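Local coordinates for FYVE-finger-containing Rab5 effector protein rabenosyn-5 (Homo sapiens, PDB 1Z0J) that probably acts as an effector of Rab GTPases, binding them through a small helical Rab-binding domain, at residues L14-I25 / L40-L51. Sequence-based numbering, arbitrary orientation.
Sequences LLQQIDNIKAYI and LTENLRELKHTL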
loop_
_atom_site.group_PDB
_atom_site.type_symbol
_atom_site.label_atom_id
_atom_site.label_comp_id
_atom_site.label_asym_id
_atom_site.label_seq_id
_atom_site.Cartn_x
_atom_site.Cartn_y
_atom_site.Cartn_z
ATOM N N LEU B 14 18.047 4.203 2.025
ATOM C CA LEU B 14 17.972 2.792 2.375
ATOM C C LEU B 14 18.384 2.578 3.832
ATOM O O LEU B 14 17.725 1.851 4.576
ATOM C CB LEU B 14 18.837 1.968 1.422
ATOM C CG LEU B 14 18.791 0.444 1.508
ATOM C CD1 LEU B 14 17.365 -0.089 1.539
ATOM C CD2 LEU B 14 19.545 -0.131 0.329
ATOM N N LEU B 15 19.464 3.237 4.243
ATOM C CA LEU B 15 19.915 3.161 5.629
ATOM C C LEU B 15 18.868 3.713 6.603
ATOM O O LEU B 15 18.675 3.175 7.694
ATOM C CB LEU B 15 21.258 3.886 5.808
ATOM C CG LEU B 15 22.490 3.317 5.095
ATOM C CD1 LEU B 15 23.628 4.333 5.093
ATOM C CD2 LEU B 15 22.945 2.016 5.739
ATOM N N GLN B 16 18.184 4.784 6.201
ATOM C CA GLN B 16 17.133 5.376 7.038
ATOM C C GLN B 16 15.915 4.456 7.206
ATOM O O GLN B 16 15.346 4.372 8.294
ATOM C CB GLN B 16 16.711 6.740 6.499
ATOM N N GLN B 17 15.531 3.761 6.135
ATOM C CA GLN B 17 14.399 2.827 6.207
ATOM C C GLN B 17 14.726 1.597 7.059
ATOM O O GLN B 17 13.864 1.082 7.775
ATOM C CB GLN B 17 13.906 2.438 4.807
ATOM C CG GLN B 17 12.683 1.489 4.789
ATOM C CD GLN B 17 11.409 2.066 5.418
ATOM O OE1 GLN B 17 11.339 3.253 5.763
ATOM N NE2 GLN B 17 10.394 1.213 5.574
ATOM N N ILE B 18 15.983 1.148 6.994
ATOM C CA ILE B 18 16.477 0.093 7.881
ATOM C C ILE B 18 16.287 0.539 9.332
ATOM O O ILE B 18 15.747 -0.202 10.152
ATOM C CB ILE B 18 17.969 -0.260 7.577
ATOM C CG1 ILE B 18 18.066 -1.088 6.292
ATOM C CG2 ILE B 18 18.619 -1.011 8.747
ATOM C CD1 ILE B 18 19.477 -1.260 5.751
ATOM N N ASP B 19 16.702 1.769 9.627
ATOM C CA ASP B 19 16.496 2.349 10.949
ATOM C C ASP B 19 15.003 2.471 11.292
ATOM O O ASP B 19 14.612 2.234 12.430
ATOM C CB ASP B 19 17.219 3.697 11.080
ATOM C CG ASP B 19 18.738 3.549 11.177
ATOM O OD1 ASP B 19 19.234 2.406 11.294
ATOM O OD2 ASP B 19 19.442 4.582 11.139
ATOM N N ASN B 20 14.172 2.806 10.301
ATOM C CA ASN B 20 12.719 2.852 10.498
ATOM C C ASN B 20 12.115 1.483 10.853
ATOM O O ASN B 20 11.337 1.369 11.800
ATOM C CB ASN B 20 12.038 3.452 9.260
ATOM C CG ASN B 20 10.583 3.835 9.505
ATOM O OD1 ASN B 20 10.204 4.246 10.602
ATOM N ND2 ASN B 20 9.763 3.707 8.468
ATOM N N ILE B 21 12.476 0.442 10.100
ATOM C CA ILE B 21 12.006 -0.918 10.395
ATOM C C ILE B 21 12.523 -1.423 11.753
ATOM O O ILE B 21 11.793 -2.103 12.477
ATOM C CB ILE B 21 12.330 -1.924 9.240
ATOM C CG1 ILE B 21 11.614 -1.514 7.939
ATOM C CG2 ILE B 21 11.987 -3.367 9.627
ATOM C CD1 ILE B 21 10.080 -1.426 8.014
ATOM N N LYS B 22 13.765 -1.069 12.091
ATOM C CA LYS B 22 14.327 -1.358 13.418
ATOM C C LYS B 22 13.507 -0.713 14.536
ATOM O O LYS B 22 13.366 -1.289 15.609
ATOM C CB LYS B 22 15.796 -0.926 13.507
ATOM C CG LYS B 22 16.761 -1.903 12.848
ATOM C CD LYS B 22 18.203 -1.431 12.952
ATOM C CE LYS B 22 19.150 -2.434 12.307
ATOM N NZ LYS B 22 20.580 -2.037 12.456
ATOM N N ALA B 23 12.971 0.479 14.276
ATOM C CA ALA B 23 12.069 1.155 15.218
ATOM C C ALA B 23 10.726 0.425 15.339
ATOM O O ALA B 23 10.199 0.274 16.445
ATOM C CB ALA B 23 11.869 2.619 14.826
ATOM N N TYR B 24 10.182 -0.038 14.208
ATOM C CA TYR B 24 8.979 -0.884 14.212
ATOM C C TYR B 24 9.213 -2.202 14.933
ATOM O O TYR B 24 8.318 -2.705 15.611
ATOM C CB TYR B 24 8.482 -1.192 12.793
ATOM C CG TYR B 24 7.595 -0.141 12.164
ATOM C CD1 TYR B 24 8.018 0.548 11.032
ATOM C CD2 TYR B 24 6.337 0.153 12.689
ATOM C CE1 TYR B 24 7.214 1.514 10.435
ATOM C CE2 TYR B 24 5.523 1.125 12.102
ATOM C CZ TYR B 24 5.974 1.797 10.979
ATOM O OH TYR B 24 5.186 2.749 10.385
ATOM N N ILE B 25 10.408 -2.766 14.760
ATOM C CA ILE B 25 10.793 -3.993 15.461
ATOM C C ILE B 25 10.912 -3.759 16.965
ATOM O O ILE B 25 10.357 -4.520 17.748
ATOM C CB ILE B 25 12.081 -4.633 14.879
ATOM C CG1 ILE B 25 11.782 -5.237 13.505
ATOM C CG2 ILE B 25 12.645 -5.705 15.831
ATOM C CD1 ILE B 25 13.003 -5.664 12.724
ATOM N N LEU B 40 8.235 -8.040 10.119
ATOM C CA LEU B 40 9.128 -6.895 10.089
ATOM C C LEU B 40 10.594 -7.321 9.978
ATOM O O LEU B 40 11.380 -6.675 9.289
ATOM C CB LEU B 40 8.901 -6.018 11.319
ATOM C CG LEU B 40 7.536 -5.329 11.365
ATOM C CD1 LEU B 40 7.190 -4.928 12.791
ATOM C CD2 LEU B 40 7.491 -4.110 10.437
ATOM N N THR B 41 10.950 -8.413 10.650
ATOM C CA THR B 41 12.303 -8.969 10.585
ATOM C C THR B 41 12.640 -9.469 9.175
ATOM O O THR B 41 13.770 -9.289 8.701
ATOM C CB THR B 41 12.499 -10.056 11.666
ATOM O OG1 THR B 41 12.334 -9.448 12.954
ATOM C CG2 THR B 41 13.889 -10.688 11.586
ATOM N N GLU B 42 11.662 -10.063 8.500
ATOM C CA GLU B 42 11.812 -10.479 7.102
ATOM C C GLU B 42 12.095 -9.271 6.194
ATOM O O GLU B 42 12.973 -9.319 5.328
ATOM C CB GLU B 42 10.557 -11.223 6.629
ATOM C CG GLU B 42 10.580 -11.671 5.172
ATOM C CD GLU B 42 9.190 -11.811 4.568
ATOM O OE1 GLU B 42 8.217 -12.029 5.321
ATOM O OE2 GLU B 42 9.071 -11.700 3.329
ATOM N N ASN B 43 11.352 -8.186 6.398
ATOM C CA ASN B 43 11.585 -6.956 5.639
ATOM C C ASN B 43 12.971 -6.371 5.926
ATOM O O ASN B 43 13.669 -5.921 5.012
ATOM C CB ASN B 43 10.501 -5.917 5.943
ATOM C CG ASN B 43 10.559 -4.749 4.996
ATOM O OD1 ASN B 43 10.880 -3.633 5.386
ATOM N ND2 ASN B 43 10.277 -5.010 3.725
ATOM N N LEU B 44 13.368 -6.380 7.192
ATOM C CA LEU B 44 14.710 -5.953 7.575
ATOM C C LEU B 44 15.782 -6.758 6.832
ATOM O O LEU B 44 16.729 -6.192 6.291
ATOM C CB LEU B 44 14.911 -6.060 9.094
ATOM C CG LEU B 44 16.263 -5.597 9.646
ATOM C CD1 LEU B 44 16.482 -4.110 9.382
ATOM C CD2 LEU B 44 16.378 -5.903 11.134
ATOM N N ARG B 45 15.615 -8.077 6.788
ATOM C CA ARG B 45 16.545 -8.943 6.067
ATOM C C ARG B 45 16.641 -8.555 4.590
ATOM O O ARG B 45 17.732 -8.509 4.010
ATOM C CB ARG B 45 16.133 -10.408 6.211
ATOM C CG ARG B 45 16.439 -10.998 7.585
ATOM C CD ARG B 45 16.317 -12.513 7.574
ATOM N NE ARG B 45 16.156 -13.064 8.918
ATOM C CZ ARG B 45 14.995 -13.449 9.444
ATOM N NH1 ARG B 45 13.870 -13.348 8.747
ATOM N NH2 ARG B 45 14.959 -13.938 10.677
ATOM N N GLU B 46 15.500 -8.243 3.990
ATOM C CA GLU B 46 15.457 -7.865 2.582
ATOM C C GLU B 46 16.129 -6.520 2.309
ATOM O O GLU B 46 16.844 -6.368 1.313
ATOM C CB GLU B 46 14.018 -7.900 2.063
ATOM C CG GLU B 46 13.539 -9.330 1.811
ATOM C CD GLU B 46 12.070 -9.549 2.125
ATOM O OE1 GLU B 46 11.308 -8.562 2.190
ATOM O OE2 GLU B 46 11.679 -10.724 2.301
ATOM N N LEU B 47 15.906 -5.548 3.194
ATOM C CA LEU B 47 16.570 -4.254 3.085
ATOM C C LEU B 47 18.084 -4.407 3.208
ATOM O O LEU B 47 18.838 -3.791 2.445
ATOM C CB LEU B 47 16.047 -3.288 4.150
ATOM C CG LEU B 47 14.577 -2.860 4.073
ATOM C CD1 LEU B 47 14.194 -2.104 5.327
ATOM C CD2 LEU B 47 14.285 -2.022 2.822
ATOM N N LYS B 48 18.529 -5.229 4.157
ATOM C CA LYS B 48 19.958 -5.480 4.344
ATOM C C LYS B 48 20.589 -6.184 3.136
ATOM O O LYS B 48 21.714 -5.868 2.750
ATOM C CB LYS B 48 20.197 -6.277 5.628
ATOM C CG LYS B 48 20.009 -5.461 6.897
ATOM C CD LYS B 48 20.269 -6.293 8.148
ATOM C CE LYS B 48 20.382 -5.409 9.380
ATOM N NZ LYS B 48 20.849 -6.160 10.579
ATOM N N HIS B 49 19.860 -7.114 2.523
ATOM C CA HIS B 49 20.320 -7.787 1.301
ATOM C C HIS B 49 20.491 -6.795 0.154
ATOM O O HIS B 49 21.492 -6.828 -0.570
ATOM C CB HIS B 49 19.355 -8.909 0.894
ATOM C CG HIS B 49 19.755 -9.630 -0.360
ATOM N ND1 HIS B 49 19.344 -9.231 -1.614
ATOM C CD2 HIS B 49 20.527 -10.726 -0.548
ATOM C CE1 HIS B 49 19.847 -10.049 -2.521
ATOM N NE2 HIS B 49 20.567 -10.966 -1.900
ATOM N N THR B 50 19.515 -5.910 -0.009
ATOM C CA THR B 50 19.593 -4.866 -1.029
ATOM C C THR B 50 20.785 -3.934 -0.790
ATOM O O THR B 50 21.468 -3.542 -1.743
ATOM C CB THR B 50 18.280 -4.066 -1.106
ATOM O OG1 THR B 50 17.208 -4.960 -1.418
ATOM C CG2 THR B 50 18.359 -2.983 -2.175
ATOM N N LEU B 51 21.027 -3.574 0.470
ATOM C CA LEU B 51 22.186 -2.753 0.832
ATOM C C LEU B 51 23.508 -3.440 0.482
ATOM O O LEU B 51 24.404 -2.829 -0.115
ATOM C CB LEU B 51 22.156 -2.375 2.318
ATOM C CG LEU B 51 23.324 -1.509 2.808
ATOM C CD1 LEU B 51 23.359 -0.131 2.136
ATOM C CD2 LEU B 51 23.271 -1.356 4.319
#
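Leu47 drops into a hole lined by Leu14, Gln17, Ile18 and Ile21, and the exchange is mutual, for Ile18 in turn fills the space among Leu44, Leu47, Lys48 and Leu51. This is knobs-into-holes packing in an antiparallel helical hairpin, the segment axes 9.6 Å apart with 163° between their directions. Leu47 can be followed outward. CB of Leu47 lies 3.7 Å from CG1 of Ile18, the two side chains passing side by side, pointing opposite ways. With CG anti to the carbonyl carbon (chi1 -65°), the fork opens along the partner helix: CD1 of Leu47 meets Ile21 CG1 at 3.7 Å and also touches CG of Gln17, while CD2 turns to Leu14 CD1 at 3.9 Å.

One layer further along, Ile21 sets CG2 3.4 Å from the backbone O of Leu40 and CG1 at the same distance from Asn43 OD1, contacts of carbon with oxygen rather than hydrogen bonds. OD1 of Asn43 is hydrogen-bonded to an aromatic side chain on the chain of another protein. Leu44 lies roughly perpendicular to Ile18, its CD1 3.8 Å from Ile18 CG2, and sends CD2 to Ile25 CD1. At the margin, the extended chains of Lys22 and Lys48 converge almost at right angles, their NZ atoms 4.5 Å apart, a pairing that probably costs some electrostatic energy.

No hydrogen bond joins the two segments; apolar interlocking dominates their contact. Helices 11-30 and 34-54 make up most of the modelled chain, with no strand present, and the bound partner protein lies against the side bearing Gln17, Tyr24 and Asn43, consistent with a Rab-binding surface built across both helices.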